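Local structure of calcium uptake protein 2, mitochondrial (Homo sapiens, 6AGH) at residues A[76-81]-A[94-99]; A[98-103]-A[171-176]; A[35-40]-A[64-69]; A[26-31]-A[40-45]; A[263-268]-A[297-302]. The protein probably senses calcium through EF-hands and, in dimers with MICU-family proteins, helps control calcium influx through the mitochondrial calcium uniporter. All coordinates share one frame; numbering follows the deposited sequence.

Interaction 1 (A[76-81]-A[94-99]); sequences TLSGIQ and GDKGLI
Thr76, on the last turns of helix 70-81, faces Gly97 and Leu98 of the loop 94-99, and the two backbones run so close here that the CA atoms of Thr76 and Gly97 are 4.1 Å apart. Both branches of the threonine do the touching. OG1 lies 3.5 Å from Leu98 CG, the two side chains crossing at about a right angle, while Thr76 CG2 sits 3.9 Å from Gly97 CA. With chi1 at -57° the methyl is anti to the backbone N and OG1 is turned back beside that N, where it is hydrogen-bonded to Asp72 O one helical turn earlier; the hydroxyl is therefore satisfied within its own helix and offers Leu98 a packing contact. One turn on, Gly79 has no side chain, and Lys96 lies against its backbone: Lys96 CB is 3.9 Å from Gly79 CA, and Lys96 CD is 4.1 Å from Gly79 N. The rest of the lysine is extended and carries its ammonium toward the partly exposed Ser78, with Lys96 NZ 4.3 Å from Ser78 OG. No hydrogen bond joins the two segments, so the 244 Å² buried here rest on van der Waals packing. The second shell fixes the loop instead. Thr174 bonds to the backbone of Leu98 and touches both Thr76 and Ile80, and Asp95 forms a salt bridge with Arg48. The arrangement is plain packing, in the N-terminal part of the chain, of the loop between helices 89-93 and 101-112 on helix 70-81, with Gly79 and Gly97 at the close approach.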
# COMPACT_ATOMS: atom_id res chain seq x y z
N THR A 76 27.54 4.40 -28.13
CA THR A 76 26.82 4.50 -26.86
C THR A 76 26.98 5.90 -26.27
O THR A 76 26.03 6.45 -25.70
CB THR A 76 27.33 3.45 -25.88
OG1 THR A 76 27.20 2.15 -26.46
CG2 THR A 76 26.54 3.50 -24.58
N LEU A 77 28.18 6.47 -26.38
CA LEU A 77 28.39 7.83 -25.89
C LEU A 77 27.58 8.84 -26.70
O LEU A 77 26.81 9.63 -26.14
CB LEU A 77 29.88 8.17 -25.94
CG LEU A 77 30.45 9.10 -24.85
CD1 LEU A 77 31.96 9.29 -25.09
CD2 LEU A 77 29.72 10.47 -24.65
N SER A 78 27.71 8.79 -28.03
CA SER A 78 27.04 9.77 -28.89
C SER A 78 25.52 9.73 -28.73
O SER A 78 24.88 10.78 -28.67
CB SER A 78 27.44 9.52 -30.34
OG SER A 78 26.83 10.44 -31.23
N GLY A 79 24.94 8.53 -28.70
CA GLY A 79 23.48 8.41 -28.58
C GLY A 79 22.92 9.08 -27.34
O GLY A 79 21.98 9.87 -27.42
N ILE A 80 23.50 8.78 -26.17
CA ILE A 80 23.16 9.52 -24.96
C ILE A 80 23.38 11.00 -25.20
O ILE A 80 22.64 11.85 -24.69
CB ILE A 80 24.02 9.05 -23.78
CG1 ILE A 80 23.43 7.79 -23.13
CG2 ILE A 80 24.22 10.19 -22.74
CD1 ILE A 80 24.42 7.12 -22.25
N GLN A 81 24.40 11.32 -25.98
CA GLN A 81 24.79 12.71 -26.05
C GLN A 81 23.77 13.52 -26.86
O GLN A 81 23.62 14.72 -26.62
CB GLN A 81 26.23 12.76 -26.57
CG GLN A 81 27.12 13.63 -25.72
CD GLN A 81 28.46 13.94 -26.32
OE1 GLN A 81 28.76 13.53 -27.46
NE2 GLN A 81 29.36 14.45 -25.46
N GLY A 94 17.77 4.60 -30.26
CA GLY A 94 17.82 3.69 -31.39
C GLY A 94 18.75 2.54 -31.10
O GLY A 94 18.57 1.79 -30.13
N ASP A 95 19.77 2.38 -31.94
CA ASP A 95 20.76 1.32 -31.79
C ASP A 95 22.02 1.77 -31.06
O ASP A 95 22.94 0.96 -30.89
CB ASP A 95 21.11 0.72 -33.15
CG ASP A 95 20.07 -0.28 -33.63
OD1 ASP A 95 19.79 -1.25 -32.89
OD2 ASP A 95 19.53 -0.09 -34.74
N LYS A 96 22.10 3.03 -30.64
CA LYS A 96 23.30 3.57 -29.99
C LYS A 96 23.13 3.46 -28.48
O LYS A 96 22.64 4.38 -27.82
CB LYS A 96 23.55 5.01 -30.42
CG LYS A 96 23.80 5.18 -31.90
CD LYS A 96 23.95 6.66 -32.25
CE LYS A 96 24.40 6.86 -33.69
NZ LYS A 96 24.41 8.30 -34.08
N GLY A 97 23.54 2.32 -27.92
CA GLY A 97 23.46 2.11 -26.49
C GLY A 97 23.70 0.66 -26.15
O GLY A 97 23.67 -0.22 -27.01
N LEU A 98 23.95 0.43 -24.86
CA LEU A 98 24.11 -0.93 -24.36
C LEU A 98 23.39 -1.10 -23.03
O LEU A 98 23.28 -0.16 -22.24
CB LEU A 98 25.59 -1.29 -24.15
CG LEU A 98 26.55 -1.14 -25.32
CD1 LEU A 98 27.98 -1.03 -24.82
CD2 LEU A 98 26.39 -2.32 -26.23
N ILE A 99 22.91 -2.32 -22.80
CA ILE A 99 22.17 -2.68 -21.60
C ILE A 99 22.61 -4.09 -21.22
O ILE A 99 22.36 -5.04 -21.98
CB ILE A 99 20.65 -2.62 -21.80
CG1 ILE A 99 20.17 -1.17 -21.84
CG2 ILE A 99 19.93 -3.39 -20.70
CD1 ILE A 99 18.97 -0.95 -22.73

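Interaction 2 (A[98-103]-A[171-176]); sequences LISYTE and INTTLQ
Glu103, in the first turn of helix 101-112, reaches the start of helix 174-179 with a chain extended beyond CG. Its CB meets Leu175 CD1 at 3.7 Å, and CG keeps the same methyl at 4.2 Å, the two side chains sliding past each other in opposite directions. Beyond CG the carboxylate meets Thr173, at the N-cap position, whose side chain comes from the opposite direction. The carboxylate oxygens end beside Thr173 OG1, but the modelled position of OE1 is too tight to be trusted; the bond from Gln176 NE2 to Glu103 OE1 is weak at 3.5 Å and shares that doubt. Firmer evidence comes from Thr174, which holds Leu98 at both backbone polar atoms. Leu98 N donates to Thr174 OG1 (2.8 Å, 148°), and Thr174 N donates to Leu98 O (3.1 Å, 165°). A chi1 of -57° puts that hydroxyl beside its own backbone N, facing the same residue as the N-H. Ile171 CD1 adds an apolar touch to Leu98 CD1 at 4.1 Å. Chemically, the backbone N-H and C=O of buried Leu98 are both bonded by one threonine, which ties the loop to the start of helix 174-179.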
# COMPACT_ATOMS: atom_id res chain seq x y z
N LEU A 98 23.95 0.43 -24.86
CA LEU A 98 24.11 -0.93 -24.36
C LEU A 98 23.39 -1.10 -23.03
O LEU A 98 23.28 -0.16 -22.24
CB LEU A 98 25.59 -1.29 -24.15
CG LEU A 98 26.55 -1.14 -25.32
CD1 LEU A 98 27.98 -1.03 -24.82
CD2 LEU A 98 26.39 -2.32 -26.23
N ILE A 99 22.91 -2.32 -22.80
CA ILE A 99 22.17 -2.68 -21.60
C ILE A 99 22.61 -4.09 -21.22
O ILE A 99 22.36 -5.04 -21.98
CB ILE A 99 20.65 -2.62 -21.80
CG1 ILE A 99 20.17 -1.17 -21.84
CG2 ILE A 99 19.93 -3.39 -20.70
CD1 ILE A 99 18.97 -0.95 -22.73
N SER A 100 23.27 -4.23 -20.08
CA SER A 100 23.65 -5.56 -19.61
C SER A 100 22.42 -6.30 -19.09
O SER A 100 21.31 -5.77 -19.03
CB SER A 100 24.73 -5.46 -18.53
OG SER A 100 24.40 -4.52 -17.54
N TYR A 101 22.62 -7.57 -18.72
CA TYR A 101 21.50 -8.39 -18.27
C TYR A 101 20.93 -7.89 -16.95
O TYR A 101 19.71 -7.74 -16.81
CB TYR A 101 21.95 -9.85 -18.16
CG TYR A 101 20.94 -10.75 -17.51
CD1 TYR A 101 19.74 -11.04 -18.15
CD2 TYR A 101 21.18 -11.33 -16.27
CE1 TYR A 101 18.80 -11.86 -17.57
CE2 TYR A 101 20.25 -12.17 -15.68
CZ TYR A 101 19.06 -12.43 -16.34
OH TYR A 101 18.14 -13.26 -15.75
N THR A 102 21.80 -7.60 -15.97
CA THR A 102 21.34 -7.04 -14.70
C THR A 102 20.59 -5.73 -14.90
O THR A 102 19.58 -5.48 -14.23
CB THR A 102 22.52 -6.84 -13.75
OG1 THR A 102 23.61 -6.22 -14.44
CG2 THR A 102 22.99 -8.19 -13.20
N GLU A 103 21.09 -4.87 -15.79
CA GLU A 103 20.36 -3.64 -16.08
C GLU A 103 19.03 -3.92 -16.76
O GLU A 103 18.09 -3.12 -16.63
CB GLU A 103 21.20 -2.69 -16.94
CG GLU A 103 22.57 -2.38 -16.37
CD GLU A 103 23.30 -1.34 -17.17
OE1 GLU A 103 24.31 -0.79 -16.67
OE2 GLU A 103 22.89 -1.06 -18.31
N ILE A 171 32.70 -3.03 -19.16
CA ILE A 171 32.43 -1.83 -19.94
C ILE A 171 31.36 -1.00 -19.23
O ILE A 171 30.70 -1.45 -18.30
CB ILE A 171 32.03 -2.17 -21.39
CG1 ILE A 171 30.85 -3.16 -21.45
CG2 ILE A 171 33.22 -2.70 -22.19
CD1 ILE A 171 29.46 -2.54 -21.36
N ASN A 172 31.19 0.24 -19.70
CA ASN A 172 30.25 1.18 -19.10
C ASN A 172 29.04 1.30 -20.03
O ASN A 172 29.19 1.54 -21.23
CB ASN A 172 30.91 2.53 -18.81
CG ASN A 172 31.07 3.41 -20.04
OD1 ASN A 172 31.36 2.93 -21.14
ND2 ASN A 172 30.90 4.72 -19.86
N THR A 173 27.86 1.07 -19.47
CA THR A 173 26.65 0.93 -20.26
C THR A 173 25.93 2.27 -20.42
O THR A 173 26.42 3.33 -20.00
CB THR A 173 25.72 -0.09 -19.62
OG1 THR A 173 25.50 0.26 -18.25
CG2 THR A 173 26.34 -1.48 -19.69
N THR A 174 24.76 2.23 -21.05
CA THR A 174 23.96 3.44 -21.22
C THR A 174 23.49 3.97 -19.88
O THR A 174 23.54 5.18 -19.63
CB THR A 174 22.76 3.16 -22.13
OG1 THR A 174 23.22 2.65 -23.39
CG2 THR A 174 21.95 4.43 -22.35
N LEU A 175 23.01 3.09 -18.99
CA LEU A 175 22.49 3.55 -17.71
C LEU A 175 23.59 4.15 -16.84
O LEU A 175 23.35 5.12 -16.11
CB LEU A 175 21.78 2.40 -16.98
CG LEU A 175 20.51 1.88 -17.65
CD1 LEU A 175 19.87 0.78 -16.81
CD2 LEU A 175 19.53 3.01 -17.92
N GLN A 176 24.79 3.57 -16.88
CA GLN A 176 25.90 4.13 -16.12
C GLN A 176 26.27 5.53 -16.62
O GLN A 176 26.49 6.44 -15.82
CB GLN A 176 27.10 3.20 -16.18
CG GLN A 176 26.86 1.84 -15.54
CD GLN A 176 27.99 0.86 -15.78
OE1 GLN A 176 29.15 1.26 -15.93
NE2 GLN A 176 27.67 -0.43 -15.81

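Interaction 3 (A[35-40]-A[64-69]); sequences SSLEHE and SVKKLT
A short mixed sheet of three strands holds this contact: strand 37-39 is its middle member and runs parallel to strand 66-67, and Glu38 bonds to Leu68 and, weakly, to Lys66, the residues flanking Lys67. Leu68 N donates to Glu38 O over 2.7 Å, approaching almost in line with the carbonyl bond (C=O...N 163°). The return bond, Glu38 N to Lys66 O, is weak at 3.3 Å, and Leu37 CA adds a CH...O contact to Lys66 O at 3.4 Å. The pairing is thus loose, with end-to-end directions 44° apart. On one face Leu37 and Lys66 lie side by side, pointing the same way, and Leu37 CD2 is 3.6 Å from Lys66 CE; the Leu37 and Leu68 side chains cross at about a right angle, with Leu37 CD1 4.0 Å from Leu68 CD1. On the other face Glu38 runs alongside Lys67, but Glu38 OE2 and Lys67 NZ stay 4.7 Å apart, without a salt bridge. Val65 CG1 packs 3.9 Å from Glu38 CB, and His39 CB against Leu68 CB. Behind Leu37 and Leu68 stands Leu98. The topology is a hairpin (37-39, 42-44) followed by helix 47-55, after which strand 66-67 returns parallel to 37-39 on its other side.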
# COMPACT_ATOMS: atom_id res chain seq x y z
N SER A 35 18.95 -10.43 -27.51
CA SER A 35 20.22 -9.73 -27.47
C SER A 35 20.88 -9.69 -28.84
O SER A 35 20.89 -10.69 -29.56
CB SER A 35 21.16 -10.39 -26.46
OG SER A 35 20.83 -10.01 -25.13
N SER A 36 21.43 -8.53 -29.19
CA SER A 36 22.11 -8.36 -30.46
C SER A 36 23.62 -8.27 -30.34
O SER A 36 24.31 -8.51 -31.34
CB SER A 36 21.61 -7.11 -31.19
OG SER A 36 21.89 -5.93 -30.45
N LEU A 37 24.16 -7.95 -29.17
CA LEU A 37 25.60 -7.82 -29.02
C LEU A 37 26.13 -8.87 -28.05
O LEU A 37 25.38 -9.46 -27.26
CB LEU A 37 25.99 -6.41 -28.55
CG LEU A 37 25.61 -5.29 -29.52
CD1 LEU A 37 26.40 -4.03 -29.24
CD2 LEU A 37 25.84 -5.72 -30.96
N GLU A 38 27.43 -9.13 -28.18
CA GLU A 38 28.19 -10.05 -27.34
C GLU A 38 29.61 -9.60 -27.19
O GLU A 38 30.16 -9.02 -28.07
CB GLU A 38 28.15 -11.46 -27.87
CG GLU A 38 29.13 -12.40 -27.21
CD GLU A 38 30.28 -12.78 -28.12
OE1 GLU A 38 30.03 -13.05 -29.30
OE2 GLU A 38 31.44 -12.84 -27.67
N HIS A 39 30.18 -9.84 -26.04
CA HIS A 39 31.56 -9.51 -25.78
C HIS A 39 32.12 -10.27 -24.62
O HIS A 39 31.73 -10.07 -23.51
CB HIS A 39 31.72 -8.03 -25.54
CG HIS A 39 33.08 -7.64 -25.05
ND1 HIS A 39 33.56 -8.09 -23.85
CD2 HIS A 39 34.03 -6.84 -25.56
CE1 HIS A 39 34.76 -7.58 -23.65
NE2 HIS A 39 35.06 -6.81 -24.67
N GLU A 40 33.10 -11.09 -24.88
CA GLU A 40 33.74 -11.83 -23.83
C GLU A 40 32.81 -12.84 -23.31
O GLU A 40 33.08 -13.40 -22.29
CB GLU A 40 34.15 -10.93 -22.69
CG GLU A 40 35.22 -9.90 -23.02
CD GLU A 40 36.52 -10.48 -23.54
OE1 GLU A 40 36.96 -11.52 -23.02
OE2 GLU A 40 37.13 -9.89 -24.44
N SER A 64 22.69 -13.18 -36.85
CA SER A 64 23.51 -13.68 -35.76
C SER A 64 23.85 -12.54 -34.79
O SER A 64 23.57 -11.36 -35.04
CB SER A 64 24.80 -14.31 -36.29
OG SER A 64 24.53 -15.48 -37.05
N VAL A 65 24.47 -12.90 -33.67
CA VAL A 65 24.89 -11.94 -32.66
C VAL A 65 26.30 -11.48 -32.99
O VAL A 65 27.27 -12.23 -32.82
CB VAL A 65 24.82 -12.54 -31.25
CG1 VAL A 65 25.00 -11.45 -30.20
CG2 VAL A 65 23.51 -13.27 -31.04
N LYS A 66 26.43 -10.24 -33.47
CA LYS A 66 27.75 -9.68 -33.73
C LYS A 66 28.43 -9.29 -32.43
O LYS A 66 27.78 -8.96 -31.43
CB LYS A 66 27.65 -8.47 -34.66
CG LYS A 66 27.09 -7.21 -34.02
CD LYS A 66 27.40 -5.98 -34.86
CE LYS A 66 26.65 -4.75 -34.36
NZ LYS A 66 27.10 -3.51 -35.05
N LYS A 67 29.76 -9.35 -32.43
CA LYS A 67 30.53 -9.05 -31.23
C LYS A 67 30.77 -7.55 -31.10
O LYS A 67 30.81 -6.81 -32.08
CB LYS A 67 31.86 -9.81 -31.22
CG LYS A 67 31.78 -11.32 -31.10
CD LYS A 67 33.18 -11.94 -31.13
CE LYS A 67 33.15 -13.46 -30.98
NZ LYS A 67 34.51 -14.08 -31.03
N LEU A 68 30.91 -7.11 -29.85
CA LEU A 68 31.02 -5.69 -29.54
C LEU A 68 32.37 -5.13 -29.98
O LEU A 68 33.41 -5.77 -29.82
CB LEU A 68 30.80 -5.46 -28.05
CG LEU A 68 31.06 -4.08 -27.43
CD1 LEU A 68 30.05 -3.06 -27.90
CD2 LEU A 68 31.03 -4.20 -25.91
N THR A 69 32.33 -3.92 -30.53
CA THR A 69 33.49 -3.21 -31.05
C THR A 69 33.56 -1.83 -30.39
O THR A 69 32.65 -1.42 -29.67
CB THR A 69 33.43 -3.06 -32.57
OG1 THR A 69 32.43 -2.09 -32.91
CG2 THR A 69 33.08 -4.38 -33.23

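Interaction 4 (A[26-31]-A[40-45]); sequences LRKQRF and EGEYYM
Phe31 of helix 26-33 packs on a beta hairpin, against the backbone and CB of Tyr43 and against Met45. Residues Glu40 and Gly41 both have positive phi, as in a type I' turn, and turn the chain back into strand 42-44, whose axis passes 10.3 Å from that of the helix at 59°. With chi1 at 165°, Phe31 carries CG anti to its N and sends the ring toward the strand. Its far edge meets backbone: Phe31 CZ is 3.3 Å from Tyr43 O, which lies in the ring plane. Phe31 CE2 also packs against Tyr43 CB at 4.0 Å. Met45 approaches the ring obliquely near CD1 and CE1, its SD 4.5 Å from the Phe31 centroid and 65° off the ring normal, a Met-aromatic contact. Outside the two segments Tyr101, edge-to-face with Phe31, and Tyr104 make an aromatic cluster with the ring. Toward the solvent-exposed Glu42, an extended Lys28 crosses that bent side chain at about a right angle, and Lys28 NZ reaches Glu42 OE2 at 3.2 Å through the syn lone pair. The polarised ring-edge C-H groups probably suit the in-plane carbonyl of Tyr43, while the single salt bridge ties the partly exposed end of the interface.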
# COMPACT_ATOMS: atom_id res chain seq x y z
N LEU A 26 14.99 -18.77 -17.23
CA LEU A 26 14.07 -18.38 -18.30
C LEU A 26 14.22 -16.91 -18.66
O LEU A 26 14.24 -16.56 -19.85
CB LEU A 26 12.63 -18.71 -17.89
CG LEU A 26 11.83 -17.77 -16.98
CD1 LEU A 26 10.35 -18.14 -16.98
CD2 LEU A 26 12.37 -17.76 -15.55
N ARG A 27 14.36 -16.04 -17.66
CA ARG A 27 14.54 -14.62 -17.93
C ARG A 27 15.79 -14.37 -18.76
O ARG A 27 15.76 -13.60 -19.73
CB ARG A 27 14.61 -13.83 -16.61
CG ARG A 27 13.26 -13.55 -15.98
CD ARG A 27 12.62 -12.30 -16.56
NE ARG A 27 11.17 -12.27 -16.34
CZ ARG A 27 10.60 -11.87 -15.20
NH1 ARG A 27 11.35 -11.46 -14.19
NH2 ARG A 27 9.28 -11.88 -15.09
N LYS A 28 16.89 -15.03 -18.41
CA LYS A 28 18.12 -14.84 -19.16
C LYS A 28 18.04 -15.47 -20.54
O LYS A 28 18.65 -14.97 -21.48
CB LYS A 28 19.31 -15.41 -18.38
CG LYS A 28 20.65 -14.94 -18.91
CD LYS A 28 21.79 -15.35 -18.01
CE LYS A 28 23.06 -14.61 -18.37
NZ LYS A 28 24.19 -14.95 -17.46
N GLN A 29 17.29 -16.57 -20.68
CA GLN A 29 17.07 -17.13 -22.01
C GLN A 29 16.36 -16.12 -22.90
O GLN A 29 16.78 -15.88 -24.04
CB GLN A 29 16.27 -18.43 -21.91
CG GLN A 29 16.93 -19.47 -21.03
CD GLN A 29 18.32 -19.84 -21.50
OE1 GLN A 29 18.61 -19.80 -22.70
NE2 GLN A 29 19.20 -20.18 -20.56
N ARG A 30 15.32 -15.47 -22.37
CA ARG A 30 14.59 -14.47 -23.14
C ARG A 30 15.50 -13.29 -23.49
O ARG A 30 15.57 -12.85 -24.66
CB ARG A 30 13.37 -14.00 -22.35
CG ARG A 30 12.49 -13.00 -23.06
CD ARG A 30 11.07 -13.08 -22.51
NE ARG A 30 10.07 -12.62 -23.47
CZ ARG A 30 9.85 -11.35 -23.78
NH1 ARG A 30 10.56 -10.39 -23.20
NH2 ARG A 30 8.92 -11.04 -24.66
N PHE A 31 16.20 -12.74 -22.49
CA PHE A 31 17.17 -11.67 -22.71
C PHE A 31 18.16 -12.04 -23.80
O PHE A 31 18.55 -11.19 -24.62
CB PHE A 31 17.90 -11.36 -21.40
CG PHE A 31 19.15 -10.55 -21.56
CD1 PHE A 31 19.10 -9.16 -21.58
CD2 PHE A 31 20.39 -11.16 -21.67
CE1 PHE A 31 20.25 -8.41 -21.71
CE2 PHE A 31 21.54 -10.42 -21.81
CZ PHE A 31 21.48 -9.04 -21.83
N GLU A 40 33.10 -11.09 -24.88
CA GLU A 40 33.74 -11.83 -23.83
C GLU A 40 32.81 -12.84 -23.31
O GLU A 40 33.08 -13.40 -22.29
CB GLU A 40 34.15 -10.93 -22.69
CG GLU A 40 35.22 -9.90 -23.02
CD GLU A 40 36.52 -10.48 -23.54
OE1 GLU A 40 36.96 -11.52 -23.02
OE2 GLU A 40 37.13 -9.89 -24.44
N GLY A 41 31.74 -13.12 -24.02
CA GLY A 41 30.80 -14.11 -23.56
C GLY A 41 29.57 -13.65 -22.80
O GLY A 41 28.76 -14.48 -22.43
N GLU A 42 29.41 -12.36 -22.57
CA GLU A 42 28.20 -11.89 -21.94
C GLU A 42 27.53 -10.97 -22.93
O GLU A 42 28.10 -10.03 -23.40
CB GLU A 42 28.45 -11.27 -20.57
CG GLU A 42 28.51 -12.29 -19.42
CD GLU A 42 27.16 -12.86 -18.97
OE1 GLU A 42 26.21 -12.10 -18.79
OE2 GLU A 42 27.03 -14.08 -18.76
N TYR A 43 26.29 -11.29 -23.22
CA TYR A 43 25.44 -10.65 -24.19
C TYR A 43 24.90 -9.32 -23.70
O TYR A 43 24.74 -9.09 -22.50
CB TYR A 43 24.28 -11.59 -24.51
CG TYR A 43 24.71 -12.85 -25.21
CD1 TYR A 43 24.95 -12.86 -26.57
CD2 TYR A 43 24.88 -14.03 -24.50
CE1 TYR A 43 25.35 -14.01 -27.21
CE2 TYR A 43 25.28 -15.19 -25.13
CZ TYR A 43 25.51 -15.18 -26.49
OH TYR A 43 25.91 -16.33 -27.13
N TYR A 44 24.63 -8.44 -24.66
CA TYR A 44 24.14 -7.10 -24.40
C TYR A 44 22.99 -6.78 -25.35
O TYR A 44 23.04 -7.14 -26.54
CB TYR A 44 25.23 -6.05 -24.57
CG TYR A 44 26.32 -6.10 -23.52
CD1 TYR A 44 27.37 -7.00 -23.63
CD2 TYR A 44 26.29 -5.25 -22.43
CE1 TYR A 44 28.36 -7.04 -22.67
CE2 TYR A 44 27.27 -5.29 -21.47
CZ TYR A 44 28.31 -6.19 -21.59
OH TYR A 44 29.30 -6.23 -20.64
N MET A 45 21.98 -6.11 -24.82
CA MET A 45 20.92 -5.54 -25.64
C MET A 45 21.26 -4.11 -26.02
O MET A 45 22.04 -3.42 -25.36
CB MET A 45 19.57 -5.53 -24.93
CG MET A 45 19.10 -6.84 -24.38
SD MET A 45 17.61 -6.57 -23.41
CE MET A 45 16.42 -7.55 -24.31

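Interaction 5 (A[263-268]-A[297-302]); sequences CHFTTH and VATGQE
Apolar packing centres on Thr299, whose methyl is wedged between two residues of the segment 263-268. Thr299 CG2 comes 3.5 Å from Phe265 CD1, near the plane of the ring and at its edge, and 3.7 Å from His268 CB. The chi1 of 63° turns this methyl anti to the carbonyl carbon and leaves OG1 between the backbone N and that carbon. A separate side-chain-to-backbone contact brings His268 CB 3.6 Å from Ala298 O. Another patch is polar in composition but not in bonding: the Gln301 amide lies against His264, with Gln301 NE2 3.3 Å from His264 CB and near the imidazole plane, ring and amide being 30° apart. No hydrogen bond links the two segments. The polar interactions run within each. His264 O accepts from two donors that reach it from opposite faces of its carbonyl plane, Thr267 OG1 at 2.8 Å and His268 ND1 at 3.2 Å; the second, bent to 153° at the hydrogen, lies in the His268 ring plane and fixes that ring's rotation. Within the segment 297-302, Gln301 N donates to Thr299 OG1 over 3.3 Å, an ST turn, and Thr299 OG1 is also hydrogen-bonded to Val295 O, so the hydroxyl is held while its methyl packs. Gly300 lies between the two partners and has positive phi. The contact joins the C-terminal ends of helices 256-266 and 288-299. Phe265 stacks edge-to-face with Phe272 of helix 269-277, with His268 at its N-cap position; on the other segment, Val297 packs on Met124 of the second subunit.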
# COMPACT_ATOMS: atom_id res chain seq x y z
N CYS A 263 -4.40 5.00 -17.69
CA CYS A 263 -3.19 4.42 -17.12
C CYS A 263 -2.90 4.97 -15.73
O CYS A 263 -2.39 4.23 -14.87
CB CYS A 263 -2.00 4.65 -18.05
SG CYS A 263 -1.90 3.45 -19.40
N HIS A 264 -3.21 6.24 -15.48
CA HIS A 264 -3.07 6.76 -14.12
C HIS A 264 -4.18 6.26 -13.21
O HIS A 264 -3.97 6.11 -12.00
CB HIS A 264 -3.07 8.29 -14.11
CG HIS A 264 -1.99 8.92 -14.93
ND1 HIS A 264 -0.87 8.23 -15.33
CD2 HIS A 264 -1.85 10.18 -15.41
CE1 HIS A 264 -0.08 9.04 -16.03
NE2 HIS A 264 -0.66 10.22 -16.09
N PHE A 265 -5.36 5.98 -13.77
CA PHE A 265 -6.41 5.36 -12.97
C PHE A 265 -6.04 3.94 -12.55
O PHE A 265 -6.42 3.50 -11.46
CB PHE A 265 -7.73 5.38 -13.74
CG PHE A 265 -8.70 4.30 -13.32
CD1 PHE A 265 -9.49 4.47 -12.19
CD2 PHE A 265 -8.84 3.15 -14.07
CE1 PHE A 265 -10.38 3.49 -11.80
CE2 PHE A 265 -9.74 2.17 -13.68
CZ PHE A 265 -10.51 2.34 -12.55
N THR A 266 -5.28 3.22 -13.39
CA THR A 266 -4.88 1.86 -13.04
C THR A 266 -4.02 1.82 -11.77
O THR A 266 -3.99 0.79 -11.09
CB THR A 266 -4.14 1.21 -14.20
OG1 THR A 266 -3.05 2.05 -14.63
CG2 THR A 266 -5.09 0.97 -15.37
N THR A 267 -3.33 2.91 -11.44
CA THR A 267 -2.41 2.88 -10.31
C THR A 267 -3.10 3.10 -8.96
O THR A 267 -2.48 2.86 -7.92
CB THR A 267 -1.30 3.92 -10.49
OG1 THR A 267 -1.84 5.24 -10.35
CG2 THR A 267 -0.66 3.77 -11.87
N HIS A 268 -4.36 3.54 -8.96
CA HIS A 268 -5.10 3.70 -7.71
C HIS A 268 -6.28 2.73 -7.64
O HIS A 268 -7.40 3.13 -7.32
CB HIS A 268 -5.60 5.14 -7.56
CG HIS A 268 -4.52 6.18 -7.63
ND1 HIS A 268 -3.99 6.63 -8.82
CD2 HIS A 268 -3.87 6.86 -6.65
CE1 HIS A 268 -3.06 7.54 -8.57
NE2 HIS A 268 -2.97 7.69 -7.26
N VAL A 297 -12.95 10.66 -7.19
CA VAL A 297 -12.41 10.80 -5.84
C VAL A 297 -11.39 9.71 -5.50
O VAL A 297 -10.55 9.92 -4.61
CB VAL A 297 -13.54 10.81 -4.79
CG1 VAL A 297 -14.69 11.68 -5.26
CG2 VAL A 297 -14.00 9.40 -4.48
N ALA A 298 -11.44 8.57 -6.18
CA ALA A 298 -10.46 7.51 -5.93
C ALA A 298 -9.15 7.75 -6.67
O ALA A 298 -8.10 7.28 -6.21
CB ALA A 298 -11.05 6.16 -6.33
N THR A 299 -9.18 8.47 -7.79
CA THR A 299 -7.96 8.76 -8.54
C THR A 299 -7.71 10.25 -8.75
O THR A 299 -6.58 10.61 -9.13
CB THR A 299 -7.99 8.08 -9.92
OG1 THR A 299 -9.09 8.60 -10.69
CG2 THR A 299 -8.15 6.58 -9.77
N GLY A 300 -8.69 11.11 -8.53
CA GLY A 300 -8.51 12.51 -8.86
C GLY A 300 -8.69 12.84 -10.33
O GLY A 300 -8.51 14.00 -10.71
N GLN A 301 -9.05 11.86 -11.16
CA GLN A 301 -8.93 11.98 -12.60
C GLN A 301 -10.31 11.96 -13.25
O GLN A 301 -11.09 11.02 -13.03
CB GLN A 301 -8.11 10.82 -13.16
CG GLN A 301 -6.79 10.54 -12.44
CD GLN A 301 -5.64 11.37 -12.96
OE1 GLN A 301 -5.84 12.40 -13.58
NE2 GLN A 301 -4.42 10.91 -12.70
N GLU A 302 -10.62 12.99 -14.03
CA GLU A 302 -11.76 12.93 -14.93
C GLU A 302 -11.44 12.00 -16.09
O GLU A 302 -10.34 12.04 -16.65
CB GLU A 302 -12.13 14.32 -15.44

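Interactions 1 to 4 form one continuous cluster, while interaction 5 lies across the chain's centre, its centre about 34 Å from that of interaction 2 and 43 Å from that of interaction 3. Leu98 is the hub: it is shared by interactions 1 and 2, and its CD2 packs 3.5 Å from Leu37 CD1 of interaction 3. Interactions 3 and 4 reach the same sheet, where Leu37 O and Tyr44 N are 2.9 Å apart, a probable hydrogen bond. A further probable bond, Ile99 O to Met45 N at 3.1 Å, joins interaction 4 to the loop of interactions 1 and 2. No calcium is bound in this apo structure.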